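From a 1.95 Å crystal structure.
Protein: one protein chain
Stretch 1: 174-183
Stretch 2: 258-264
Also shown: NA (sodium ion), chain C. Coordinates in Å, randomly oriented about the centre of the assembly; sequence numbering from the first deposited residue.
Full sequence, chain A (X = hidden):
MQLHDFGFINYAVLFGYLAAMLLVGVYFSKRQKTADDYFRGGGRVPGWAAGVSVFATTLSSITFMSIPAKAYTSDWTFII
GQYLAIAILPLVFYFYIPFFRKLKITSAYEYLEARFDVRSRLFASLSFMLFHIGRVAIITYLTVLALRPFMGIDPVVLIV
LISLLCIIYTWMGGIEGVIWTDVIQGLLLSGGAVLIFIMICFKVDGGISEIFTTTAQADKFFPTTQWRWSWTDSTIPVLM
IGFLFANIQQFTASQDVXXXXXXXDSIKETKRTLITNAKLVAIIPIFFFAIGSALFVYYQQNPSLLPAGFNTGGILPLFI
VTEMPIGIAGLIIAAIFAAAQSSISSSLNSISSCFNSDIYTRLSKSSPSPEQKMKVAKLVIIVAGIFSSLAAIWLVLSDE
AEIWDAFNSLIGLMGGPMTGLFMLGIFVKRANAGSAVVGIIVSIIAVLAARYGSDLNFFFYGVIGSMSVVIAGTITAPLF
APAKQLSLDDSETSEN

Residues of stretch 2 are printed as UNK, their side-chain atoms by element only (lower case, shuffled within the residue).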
# COMPACT_ATOMS: atom_id res chain seq x y z
N GLY A 174 -5.70 16.61 -7.28
CA GLY A 174 -6.86 15.74 -7.24
C GLY A 174 -6.41 14.32 -7.55
O GLY A 174 -5.23 14.06 -7.56
N ILE A 175 -7.36 13.41 -7.74
CA ILE A 175 -7.05 12.02 -8.00
C ILE A 175 -6.35 11.87 -9.35
O ILE A 175 -5.54 10.94 -9.51
CB ILE A 175 -8.28 11.14 -7.96
CG1 ILE A 175 -7.87 9.67 -8.05
CG2 ILE A 175 -9.31 11.54 -9.06
CD1 ILE A 175 -6.86 9.17 -7.04
N GLU A 176 -6.64 12.78 -10.31
CA GLU A 176 -5.92 12.72 -11.60
C GLU A 176 -4.42 13.04 -11.50
O GLU A 176 -3.57 12.34 -12.04
CB GLU A 176 -6.59 13.56 -12.67
CG GLU A 176 -7.81 12.87 -13.25
CD GLU A 176 -8.66 13.83 -14.06
OE1 GLU A 176 -9.41 14.58 -13.43
OE2 GLU A 176 -8.52 13.83 -15.31
N GLY A 177 -4.11 14.09 -10.77
CA GLY A 177 -2.74 14.37 -10.49
C GLY A 177 -2.02 13.34 -9.65
O GLY A 177 -0.82 13.14 -9.82
N VAL A 178 -2.76 12.66 -8.77
CA VAL A 178 -2.23 11.61 -7.96
C VAL A 178 -1.94 10.39 -8.86
O VAL A 178 -0.92 9.71 -8.72
CB VAL A 178 -3.22 11.21 -6.86
CG1 VAL A 178 -2.75 9.96 -6.22
CG2 VAL A 178 -3.28 12.29 -5.79
N ILE A 179 -2.85 10.13 -9.79
CA ILE A 179 -2.69 8.97 -10.66
C ILE A 179 -1.54 9.22 -11.67
O ILE A 179 -0.66 8.38 -11.87
CB ILE A 179 -3.99 8.69 -11.36
CG1 ILE A 179 -4.93 7.98 -10.38
CG2 ILE A 179 -3.77 7.87 -12.63
CD1 ILE A 179 -6.36 7.87 -10.90
N TRP A 180 -1.51 10.38 -12.27
CA TRP A 180 -0.44 10.63 -13.27
C TRP A 180 0.97 10.78 -12.67
O TRP A 180 1.91 10.22 -13.26
CB TRP A 180 -0.83 11.76 -14.16
CG TRP A 180 -1.94 11.40 -15.12
CD1 TRP A 180 -3.18 11.94 -15.12
CD2 TRP A 180 -1.92 10.46 -16.21
NE1 TRP A 180 -3.93 11.40 -16.11
CE2 TRP A 180 -3.20 10.49 -16.80
CE3 TRP A 180 -0.95 9.61 -16.75
CZ2 TRP A 180 -3.54 9.71 -17.88
CZ3 TRP A 180 -1.29 8.85 -17.82
CH2 TRP A 180 -2.55 8.91 -18.39
N THR A 181 1.13 11.40 -11.50
CA THR A 181 2.34 11.22 -10.71
C THR A 181 2.70 9.75 -10.34
O THR A 181 3.90 9.39 -10.39
CB THR A 181 2.37 12.08 -9.41
OG1 THR A 181 1.25 11.77 -8.60
CG2 THR A 181 2.37 13.58 -9.74
N ASP A 182 1.70 8.96 -9.94
CA ASP A 182 1.86 7.54 -9.69
C ASP A 182 2.40 6.78 -10.89
O ASP A 182 3.17 5.85 -10.70
CB ASP A 182 0.57 6.79 -9.27
CG ASP A 182 0.14 7.04 -7.85
OD1 ASP A 182 0.89 7.63 -7.07
OD2 ASP A 182 -1.04 6.65 -7.50
N VAL A 183 1.99 7.15 -12.10
CA VAL A 183 2.41 6.47 -13.32
C VAL A 183 3.89 6.69 -13.51
O VAL A 183 4.65 5.75 -13.83
CB VAL A 183 1.64 6.94 -14.58
CG1 VAL A 183 2.22 6.41 -15.89
CG2 VAL A 183 0.16 6.58 -14.48
N UNK A 258 -9.43 0.50 -4.31
CA UNK A 258 -10.78 0.41 -4.80
C UNK A 258 -11.17 1.66 -5.56
O UNK A 258 -11.88 1.62 -6.55
c UNK A 258 -11.82 0.14 -3.65
c UNK A 258 -13.22 0.20 -4.21
c UNK A 258 -11.64 -1.23 -3.06
N UNK A 259 -10.71 2.80 -5.09
CA UNK A 259 -10.90 4.06 -5.84
C UNK A 259 -10.44 4.02 -7.30
O UNK A 259 -11.06 4.66 -8.17
c UNK A 259 -9.99 7.57 -4.47
c UNK A 259 -10.14 5.17 -5.12
n UNK A 259 -10.07 8.83 -4.96
c UNK A 259 -10.85 6.51 -5.11
o UNK A 259 -9.22 7.24 -3.55
N UNK A 260 -9.38 3.28 -7.60
CA UNK A 260 -8.93 3.16 -9.00
C UNK A 260 -9.87 2.36 -9.88
O UNK A 260 -9.77 2.44 -11.09
n UNK A 260 -4.16 6.83 -6.56
c UNK A 260 -6.41 3.53 -8.97
c UNK A 260 -6.07 3.85 -7.54
n UNK A 260 -5.09 4.94 -7.46
n UNK A 260 -5.91 5.83 -5.50
c UNK A 260 -5.05 5.86 -6.50
c UNK A 260 -7.53 2.55 -9.10
N UNK A 261 -10.78 1.57 -9.30
CA UNK A 261 -11.73 0.81 -10.08
C UNK A 261 -12.85 1.66 -10.70
O UNK A 261 -13.52 1.20 -11.62
c UNK A 261 -10.07 -1.52 -9.05
c UNK A 261 -9.21 -2.45 -8.44
c UNK A 261 -11.78 -2.04 -7.45
c UNK A 261 -11.38 -1.31 -8.57
c UNK A 261 -9.66 -3.19 -7.32
c UNK A 261 -10.94 -2.99 -6.86
c UNK A 261 -12.38 -0.31 -9.23
o UNK A 261 -8.90 -4.15 -6.62
N UNK A 262 -13.07 2.86 -10.16
CA UNK A 262 -14.19 3.72 -10.58
C UNK A 262 -13.73 4.97 -11.37
O UNK A 262 -14.56 5.77 -11.81
c UNK A 262 -14.29 6.22 -8.28
c UNK A 262 -14.32 4.73 -8.21
c UNK A 262 -15.61 2.77 -8.73
c UNK A 262 -15.08 4.07 -9.35
N UNK A 263 -12.42 5.16 -11.55
CA UNK A 263 -11.95 6.31 -12.34
C UNK A 263 -11.97 6.11 -13.84
O UNK A 263 -11.81 7.09 -14.62
c UNK A 263 -10.52 6.75 -11.91
c UNK A 263 -10.50 7.22 -10.49
c UNK A 263 -9.49 5.68 -12.14
N UNK A 264 -12.07 4.85 -14.27
CA UNK A 264 -12.18 4.46 -15.67
C UNK A 264 -13.61 4.58 -16.18
O UNK A 264 -14.58 4.36 -15.43
c UNK A 264 -10.29 2.95 -15.79
c UNK A 264 -11.75 3.02 -15.83
o UNK A 264 -12.27 2.24 -14.71
NA NA C . -0.55 7.71 -5.48

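Position 258 carries three side-chain carbons, one bearing the other two, so the branch lies at CB. Nothing of stretch 1 is within reach. The fork without a heteroatom makes it valine, V258; its backbone O accepts a bond from the N of residue 261, 3.0 Å away.

At position 259 three carbons run in line and the third holds one oxygen and one nitrogen, a terminal amide, whose end reaches the side chain of I175. Three carbons before the heteroatoms rather than two distinguish glutamine from asparagine, so this is Q259. Its CB points toward the helix, and NE2 lies 3.8 Å from I175 CD1, a packing contact and no more; the polar atoms of the amide are hydrogen-bonded elsewhere in the structure.

Position 260 has three carbons, a nitrogen, then a carbon bearing two further nitrogens, one of which reaches I175, V178, I179 and D182. That planar end is a guanidinium, and the residue is R260. Its CB points sideways, yet the chain, with chi1 m and chi2 p, brings its end nearer to the helix. NH2 comes within 3.6 Å of I175 CD1, 3.4 Å of V178 CG1 and 3.3 Å of D182 OD2. I175 CD1 covers one face of the guanidinium, while V178 CG1 sits at its edge, near the plane.

Position 261 shows one carbon leading to a ring of six carbons that bears an oxygen: a phenol, hence tyrosine, Y261. The side chain is out of reach of stretch 1, and its hydroxyl is hydrogen-bonded elsewhere.

Four carbons at position 262 fork at the first, one arm being two carbons long. This is isoleucine, I262, and it too makes no contact with the helix.

Position 263 again has three carbons, forked at the first, and its CB points toward stretch 1. The side chain approaches two isoleucines one helical turn apart, I175 and I179. It is valine, V263: CG1 lies 4.3 Å from I175 CG1, and CG2 lies 4.0 Å from I179 CD1.

The last position, 264, has one carbon bearing an oxygen and a second carbon. That is threonine, T264, out of reach of stretch 1 and with its hydroxyl bonded elsewhere.

The contact is small, 266 Å² over both sides, and its rule is a charge laid along an apolar wall. Helical spacing brings I175, V178, I179 and D182 round to the side facing stretch 2, where the aliphatic side chains line the approach and the carboxylate receives the arginine. The bond from R260 NH2 to D182 OD2, at 3.3 Å and 133°, is weak, but it belongs to a salt bridge. D182 has a second task: OD1 at 2.1 Å and OD2 at 2.3 Å both bind NA, so OD2 serves the ion and the arginine together. V263 completes the arrangement with plain apolar packing against I175 and I179. For a designer, the lesson is a metal-binding acid contacted by a buried arginine, with hydrocarbon packed beside the charge.

Stretch 2 258-264: VQRYIVT
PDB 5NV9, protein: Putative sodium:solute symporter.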